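Local coordinates for hypothetical protein Lmaj011689 (Leishmania major, PDB 1YQF) that is of unknown function but belongs to the MAM33 mitochondrial glycoprotein family and resembles human p32, so it is probably an acidic mitochondrial protein that assembles as a trimer, at residues Y80-D85 and L181-A186; E114-L119 and V171-G176. All coordinates share one frame; numbering follows the deposited sequence.

How the contacts relate
Both contacts lay helix 173-202 against the same antiparallel sheet, at different strands and different turns of the helix. Contact 2 sits at the start of the helix, where 171-176 meets 114-119 on strand 116-125, an outermost strand within the chain. Contact 1 comes two to three turns later, where 181-186 packs against 80-85 at the end of strand 74-81, nearer the middle of the sheet. In sequence, the two segments of contact 2 fall between those of contact 1. The centres of the two contacts are about 15 Å apart and their nearest atoms about 5 Å, without touching. Contact 1 is buried; contact 2 is partly exposed. No ligand or active site is known to lie at either.

Contact 1 of 2, residues Y80-D85 and L181-A186; sequences YSTNQD and LYSFWA
Tyr-80, near the end of strand 74-81, carries its CG in the crowded position between backbone N and carbonyl carbon; its CB points toward helix 173-202, and chi1 62° swings the ring so that its OH end meets Tyr-182. The hydroxyl tip reaches one face of the Tyr-182 ring, Tyr-80 OH lying 3.3 Å from Tyr-182 CD2, and the two rings cross at about a right angle. That OH is buried and has no hydrogen-bonding partner in the model. Phe-65 meets the Tyr-182 ring edge-to-face, and the Tyr-80 side chain also touches Ile-94 of strand 92-99. Ser-81 turns away from the helix, and its OG accepts from Asn-83 N at 3.2 Å, an ST turn that bends the chain as the strand ends. Thr-82 then faces the helix; Thr-82 CA and Ser-183 CA, 4.6 Å apart, are the nearest CA pair of the two segments. The Thr-82 methyl lies anti to the carbonyl carbon and rests on the methyl of Ala-186, CG2 to CB 3.7 Å, while also reaching the edge of the Tyr-182 ring. Ser-183 OG comes within 4.0 Å of Thr-82 CA but is hydrogen-bonded back to Val-179 O, one turn earlier, so this hydroxyl meets the strand end by packing alone. Asn-83 turns away from the helix, and its amide hydrogen-bonds through OD1 and ND2 to Thr-147 and Leu-145 of the second subunit. Tyr-182, Ser-183 and Ala-186 form one side of the helix, a helix-on-sheet packing consistent with the p32-like fold, in which a long C-terminal helix crosses an antiparallel sheet.

Contact 2 of 2, residues E114-L119 and V171-G176; sequences EGELVL and VDEKLG
Leu-117 and Glu-173 reach across the contact in opposite directions, the leucine from the strand toward the helix start and the glutamate from the first helical turn back to the strand. The Leu-117 branches straddle the Asp-172 carbonyl: CD2 is 3.4 Å from Asp-172 O and CD1 3.5 Å from the same oxygen. CD2 also meets CG1 of Val-171 at 4.0 Å, and CD1 faces the CA of Gly-176 one turn up the helix. Glu-173 starts with CG anti to its carbonyl carbon (chi1 -65°) and runs on extended, bringing its carboxylate beside the Gly-115 carbonyl, CD to O 3.2 Å. Gly-115 has a positive phi, which favours glycine, in the turn that leads into strand 116-125. Asp-172 points away from the strand and is the N-cap; its OD1, met nearly along the C-O axis, accepts from Leu-175 N at 3.1 Å (N-H...O angle 145°). The meeting is thus apolar around Leu-117 and acceptor against acceptor at the solvent-exposed side, where Glu-173 OE1 and Gly-115 O are not hydrogen-bonded. With Glu-116 OE2 5.4 Å from Glu-173 OE2, the like charges probably repel mildly and may raise the carboxylates' pKa, so cohesion probably rests mainly on Leu-117, which buries the most area here.

Contact 1 of 2, residues Y80-D85 and L181-A186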
loop_
_atom_site.group_PDB
_atom_site.type_symbol
_atom_site.label_atom_id
_atom_site.label_comp_id
_atom_site.label_asym_id
_atom_site.label_seq_id
_atom_site.Cartn_x
_atom_site.Cartn_y
_atom_site.Cartn_z
ATOM N N TYR A 80 16.642 7.603 -0.630
ATOM C CA TYR A 80 15.530 8.505 -0.356
ATOM C C TYR A 80 14.856 8.938 -1.642
ATOM O O TYR A 80 15.394 8.757 -2.732
ATOM C CB TYR A 80 16.013 9.741 0.396
ATOM C CG TYR A 80 17.019 10.563 -0.373
ATOM C CD1 TYR A 80 18.344 10.155 -0.473
ATOM C CD2 TYR A 80 16.648 11.750 -1.002
ATOM C CE1 TYR A 80 19.273 10.901 -1.180
ATOM C CE2 TYR A 80 17.574 12.507 -1.709
ATOM C CZ TYR A 80 18.885 12.076 -1.793
ATOM O OH TYR A 80 19.812 12.813 -2.494
ATOM N N SER A 81 13.678 9.527 -1.491
ATOM C CA SER A 81 12.914 10.062 -2.606
ATOM C C SER A 81 12.691 11.548 -2.360
ATOM O O SER A 81 12.501 11.971 -1.214
ATOM C CB SER A 81 11.571 9.334 -2.728
ATOM O OG SER A 81 10.779 9.883 -3.770
ATOM N N THR A 82 12.712 12.339 -3.429
ATOM C CA THR A 82 12.448 13.774 -3.327
ATOM C C THR A 82 10.960 14.065 -3.526
ATOM O O THR A 82 10.548 15.222 -3.539
ATOM C CB THR A 82 13.284 14.558 -4.350
ATOM O OG1 THR A 82 12.936 14.154 -5.688
ATOM C CG2 THR A 82 14.760 14.220 -4.221
ATOM N N ASN A 83 10.168 13.006 -3.694
ATOM C CA ASN A 83 8.713 13.121 -3.719
ATOM C C ASN A 83 8.195 13.352 -2.312
ATOM O O ASN A 83 8.738 12.818 -1.339
ATOM C CB ASN A 83 8.062 11.856 -4.296
ATOM C CG ASN A 83 7.957 11.886 -5.809
ATOM O OD1 ASN A 83 7.744 12.943 -6.406
ATOM N ND2 ASN A 83 8.101 10.720 -6.438
ATOM N N GLN A 84 7.134 14.142 -2.220
ATOM C CA GLN A 84 6.520 14.468 -0.938
ATOM C C GLN A 84 5.074 13.981 -0.916
ATOM O O GLN A 84 4.371 14.030 -1.937
ATOM C CB GLN A 84 6.585 15.975 -0.675
ATOM C CG GLN A 84 5.985 16.830 -1.776
ATOM C CD GLN A 84 6.593 18.221 -1.850
ATOM O OE1 GLN A 84 6.797 18.872 -0.822
ATOM N NE2 GLN A 84 6.876 18.681 -3.067
ATOM N N ASP A 85 4.648 13.500 0.251
ATOM C CA ASP A 85 3.288 13.012 0.446
ATOM C C ASP A 85 2.357 14.207 0.655
ATOM O O ASP A 85 2.733 15.180 1.317
ATOM C CB ASP A 85 3.251 12.078 1.662
ATOM C CG ASP A 85 2.087 11.093 1.622
ATOM O OD1 ASP A 85 1.186 11.115 0.753
ATOM O OD2 ASP A 85 2.021 10.221 2.518
ATOM N N LEU A 181 17.764 19.283 2.280
ATOM C CA LEU A 181 18.177 20.363 1.384
ATOM C C LEU A 181 18.158 19.936 -0.079
ATOM O O LEU A 181 17.819 20.730 -0.954
ATOM C CB LEU A 181 19.584 20.857 1.747
ATOM C CG LEU A 181 19.736 21.746 2.984
ATOM C CD1 LEU A 181 21.208 22.074 3.199
ATOM C CD2 LEU A 181 18.914 23.026 2.874
ATOM N N TYR A 182 18.531 18.687 -0.336
ATOM C CA TYR A 182 18.571 18.157 -1.692
ATOM C C TYR A 182 17.155 17.937 -2.205
ATOM O O TYR A 182 16.885 18.130 -3.383
ATOM C CB TYR A 182 19.356 16.844 -1.744
ATOM C CG TYR A 182 19.712 16.416 -3.146
ATOM C CD1 TYR A 182 20.891 16.837 -3.739
ATOM C CD2 TYR A 182 18.860 15.600 -3.885
ATOM C CE1 TYR A 182 21.223 16.451 -5.031
ATOM C CE2 TYR A 182 19.181 15.209 -5.181
ATOM C CZ TYR A 182 20.364 15.637 -5.746
ATOM O OH TYR A 182 20.692 15.255 -7.025
ATOM N N SER A 183 16.250 17.552 -1.309
ATOM C CA SER A 183 14.848 17.367 -1.664
ATOM C C SER A 183 14.197 18.690 -2.071
ATOM O O SER A 183 13.463 18.731 -3.054
ATOM C CB SER A 183 14.074 16.729 -0.513
ATOM O OG SER A 183 14.485 15.385 -0.320
ATOM N N PHE A 184 14.473 19.762 -1.324
ATOM C CA PHE A 184 13.941 21.087 -1.653
ATOM C C PHE A 184 14.447 21.519 -3.023
ATOM O O PHE A 184 13.681 22.021 -3.838
ATOM C CB PHE A 184 14.353 22.153 -0.619
ATOM C CG PHE A 184 13.675 22.024 0.729
ATOM C CD1 PHE A 184 12.341 21.632 0.845
ATOM C CD2 PHE A 184 14.380 22.325 1.892
ATOM C CE1 PHE A 184 11.734 21.528 2.100
ATOM C CE2 PHE A 184 13.777 22.224 3.145
ATOM C CZ PHE A 184 12.455 21.825 3.247
ATOM N N TRP A 185 15.741 21.315 -3.267
ATOM C CA TRP A 185 16.357 21.695 -4.533
ATOM C C TRP A 185 15.769 20.900 -5.688
ATOM O O TRP A 185 15.341 21.478 -6.676
ATOM C CB TRP A 185 17.876 21.496 -4.496
ATOM C CG TRP A 185 18.502 21.623 -5.856
ATOM C CD1 TRP A 185 18.805 22.778 -6.511
ATOM C CD2 TRP A 185 18.875 20.557 -6.735
ATOM N NE1 TRP A 185 19.348 22.500 -7.742
ATOM C CE2 TRP A 185 19.402 21.142 -7.906
ATOM C CE3 TRP A 185 18.813 19.157 -6.653
ATOM C CZ2 TRP A 185 19.872 20.383 -8.980
ATOM C CZ3 TRP A 185 19.280 18.403 -7.725
ATOM C CH2 TRP A 185 19.804 19.021 -8.872
ATOM N N ALA A 186 15.762 19.576 -5.550
ATOM C CA ALA A 186 15.247 18.676 -6.581
ATOM C C ALA A 186 13.766 18.901 -6.855
ATOM O O ALA A 186 13.317 18.752 -7.989
ATOM C CB ALA A 186 15.493 17.217 -6.197
#

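Contact 2 of 2, residues E114-L119 and V171-G176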
loop_
_atom_site.group_PDB
_atom_site.type_symbol
_atom_site.label_atom_id
_atom_site.label_comp_id
_atom_site.label_asym_id
_atom_site.label_seq_id
_atom_site.Cartn_x
_atom_site.Cartn_y
_atom_site.Cartn_z
ATOM N N GLU A 114 13.031 17.798 12.593
ATOM C CA GLU A 114 13.687 18.854 13.367
ATOM C C GLU A 114 15.211 18.708 13.351
ATOM O O GLU A 114 15.887 18.962 14.355
ATOM C CB GLU A 114 13.155 18.894 14.809
ATOM C CG GLU A 114 11.634 18.874 14.928
ATOM C CD GLU A 114 10.973 20.110 14.342
ATOM O OE1 GLU A 114 11.016 20.285 13.103
ATOM O OE2 GLU A 114 10.404 20.910 15.120
ATOM N N GLY A 115 15.742 18.297 12.199
ATOM C CA GLY A 115 17.169 18.069 12.038
ATOM C C GLY A 115 17.698 16.931 12.892
ATOM O O GLY A 115 18.901 16.841 13.132
ATOM N N GLU A 116 16.797 16.058 13.342
ATOM C CA GLU A 116 17.132 14.956 14.238
ATOM C C GLU A 116 16.790 13.638 13.556
ATOM O O GLU A 116 15.745 13.510 12.921
ATOM C CB GLU A 116 16.350 15.082 15.553
ATOM C CG GLU A 116 16.839 14.178 16.675
ATOM C CD GLU A 116 15.971 14.267 17.920
ATOM O OE1 GLU A 116 14.840 13.733 17.899
ATOM O OE2 GLU A 116 16.416 14.870 18.923
ATOM N N LEU A 117 17.679 12.660 13.689
ATOM C CA LEU A 117 17.454 11.340 13.118
ATOM C C LEU A 117 16.683 10.488 14.114
ATOM O O LEU A 117 17.081 10.368 15.271
ATOM C CB LEU A 117 18.785 10.673 12.765
ATOM C CG LEU A 117 19.105 10.525 11.278
ATOM C CD1 LEU A 117 18.996 11.853 10.528
ATOM C CD2 LEU A 117 20.500 9.945 11.120
ATOM N N VAL A 118 15.576 9.908 13.657
ATOM C CA VAL A 118 14.769 9.012 14.474
ATOM C C VAL A 118 14.714 7.641 13.808
ATOM O O VAL A 118 14.406 7.519 12.628
ATOM C CB VAL A 118 13.345 9.550 14.693
ATOM C CG1 VAL A 118 12.539 8.597 15.573
ATOM C CG2 VAL A 118 13.392 10.939 15.335
ATOM N N LEU A 119 15.022 6.617 14.592
ATOM C CA LEU A 119 15.083 5.242 14.125
ATOM C C LEU A 119 13.724 4.580 14.277
ATOM O O LEU A 119 13.156 4.563 15.367
ATOM C CB LEU A 119 16.124 4.503 14.946
ATOM C CG LEU A 119 16.525 3.086 14.573
ATOM C CD1 LEU A 119 17.017 2.987 13.129
ATOM C CD2 LEU A 119 17.599 2.657 15.557
ATOM N N VAL A 171 26.016 8.225 8.911
ATOM C CA VAL A 171 24.564 8.340 8.988
ATOM C C VAL A 171 24.225 9.129 10.251
ATOM O O VAL A 171 23.992 8.560 11.317
ATOM C CB VAL A 171 23.886 6.957 9.009
ATOM C CG1 VAL A 171 22.366 7.095 9.004
ATOM C CG2 VAL A 171 24.342 6.128 7.822
ATOM N N ASP A 172 24.207 10.450 10.106
ATOM C CA ASP A 172 24.062 11.367 11.237
ATOM C C ASP A 172 23.155 12.548 10.869
ATOM O O ASP A 172 22.404 12.475 9.896
ATOM C CB ASP A 172 25.453 11.844 11.696
ATOM C CG ASP A 172 26.300 12.377 10.553
ATOM O OD1 ASP A 172 25.736 12.939 9.591
ATOM O OD2 ASP A 172 27.547 12.277 10.533
ATOM N N GLU A 173 23.209 13.622 11.654
ATOM C CA GLU A 173 22.392 14.807 11.402
ATOM C C GLU A 173 22.868 15.619 10.197
ATOM O O GLU A 173 22.072 16.317 9.575
ATOM C CB GLU A 173 22.358 15.701 12.639
ATOM C CG GLU A 173 21.676 15.053 13.834
ATOM C CD GLU A 173 21.392 16.027 14.966
ATOM O OE1 GLU A 173 21.698 17.238 14.829
ATOM O OE2 GLU A 173 20.853 15.580 15.999
ATOM N N LYS A 174 24.158 15.538 9.881
ATOM C CA LYS A 174 24.706 16.207 8.698
ATOM C C LYS A 174 24.207 15.580 7.399
ATOM O O LYS A 174 24.028 16.279 6.403
ATOM C CB LYS A 174 26.238 16.188 8.720
ATOM C CG LYS A 174 26.860 16.854 9.945
ATOM C CD LYS A 174 26.452 18.321 10.074
ATOM C CE LYS A 174 26.945 18.928 11.379
ATOM N NZ LYS A 174 26.486 18.152 12.574
ATOM N N LEU A 175 23.981 14.268 7.416
ATOM C CA LEU A 175 23.477 13.558 6.246
ATOM C C LEU A 175 22.004 13.897 6.065
ATOM O O LEU A 175 21.542 14.114 4.948
ATOM C CB LEU A 175 23.661 12.043 6.399
ATOM C CG LEU A 175 23.781 11.223 5.110
ATOM C CD1 LEU A 175 23.975 9.756 5.433
ATOM C CD2 LEU A 175 22.566 11.386 4.221
ATOM N N GLY A 176 21.276 13.950 7.175
ATOM C CA GLY A 176 19.861 14.268 7.152
ATOM C C GLY A 176 19.592 15.635 6.556
ATOM O O GLY A 176 18.719 15.778 5.705
#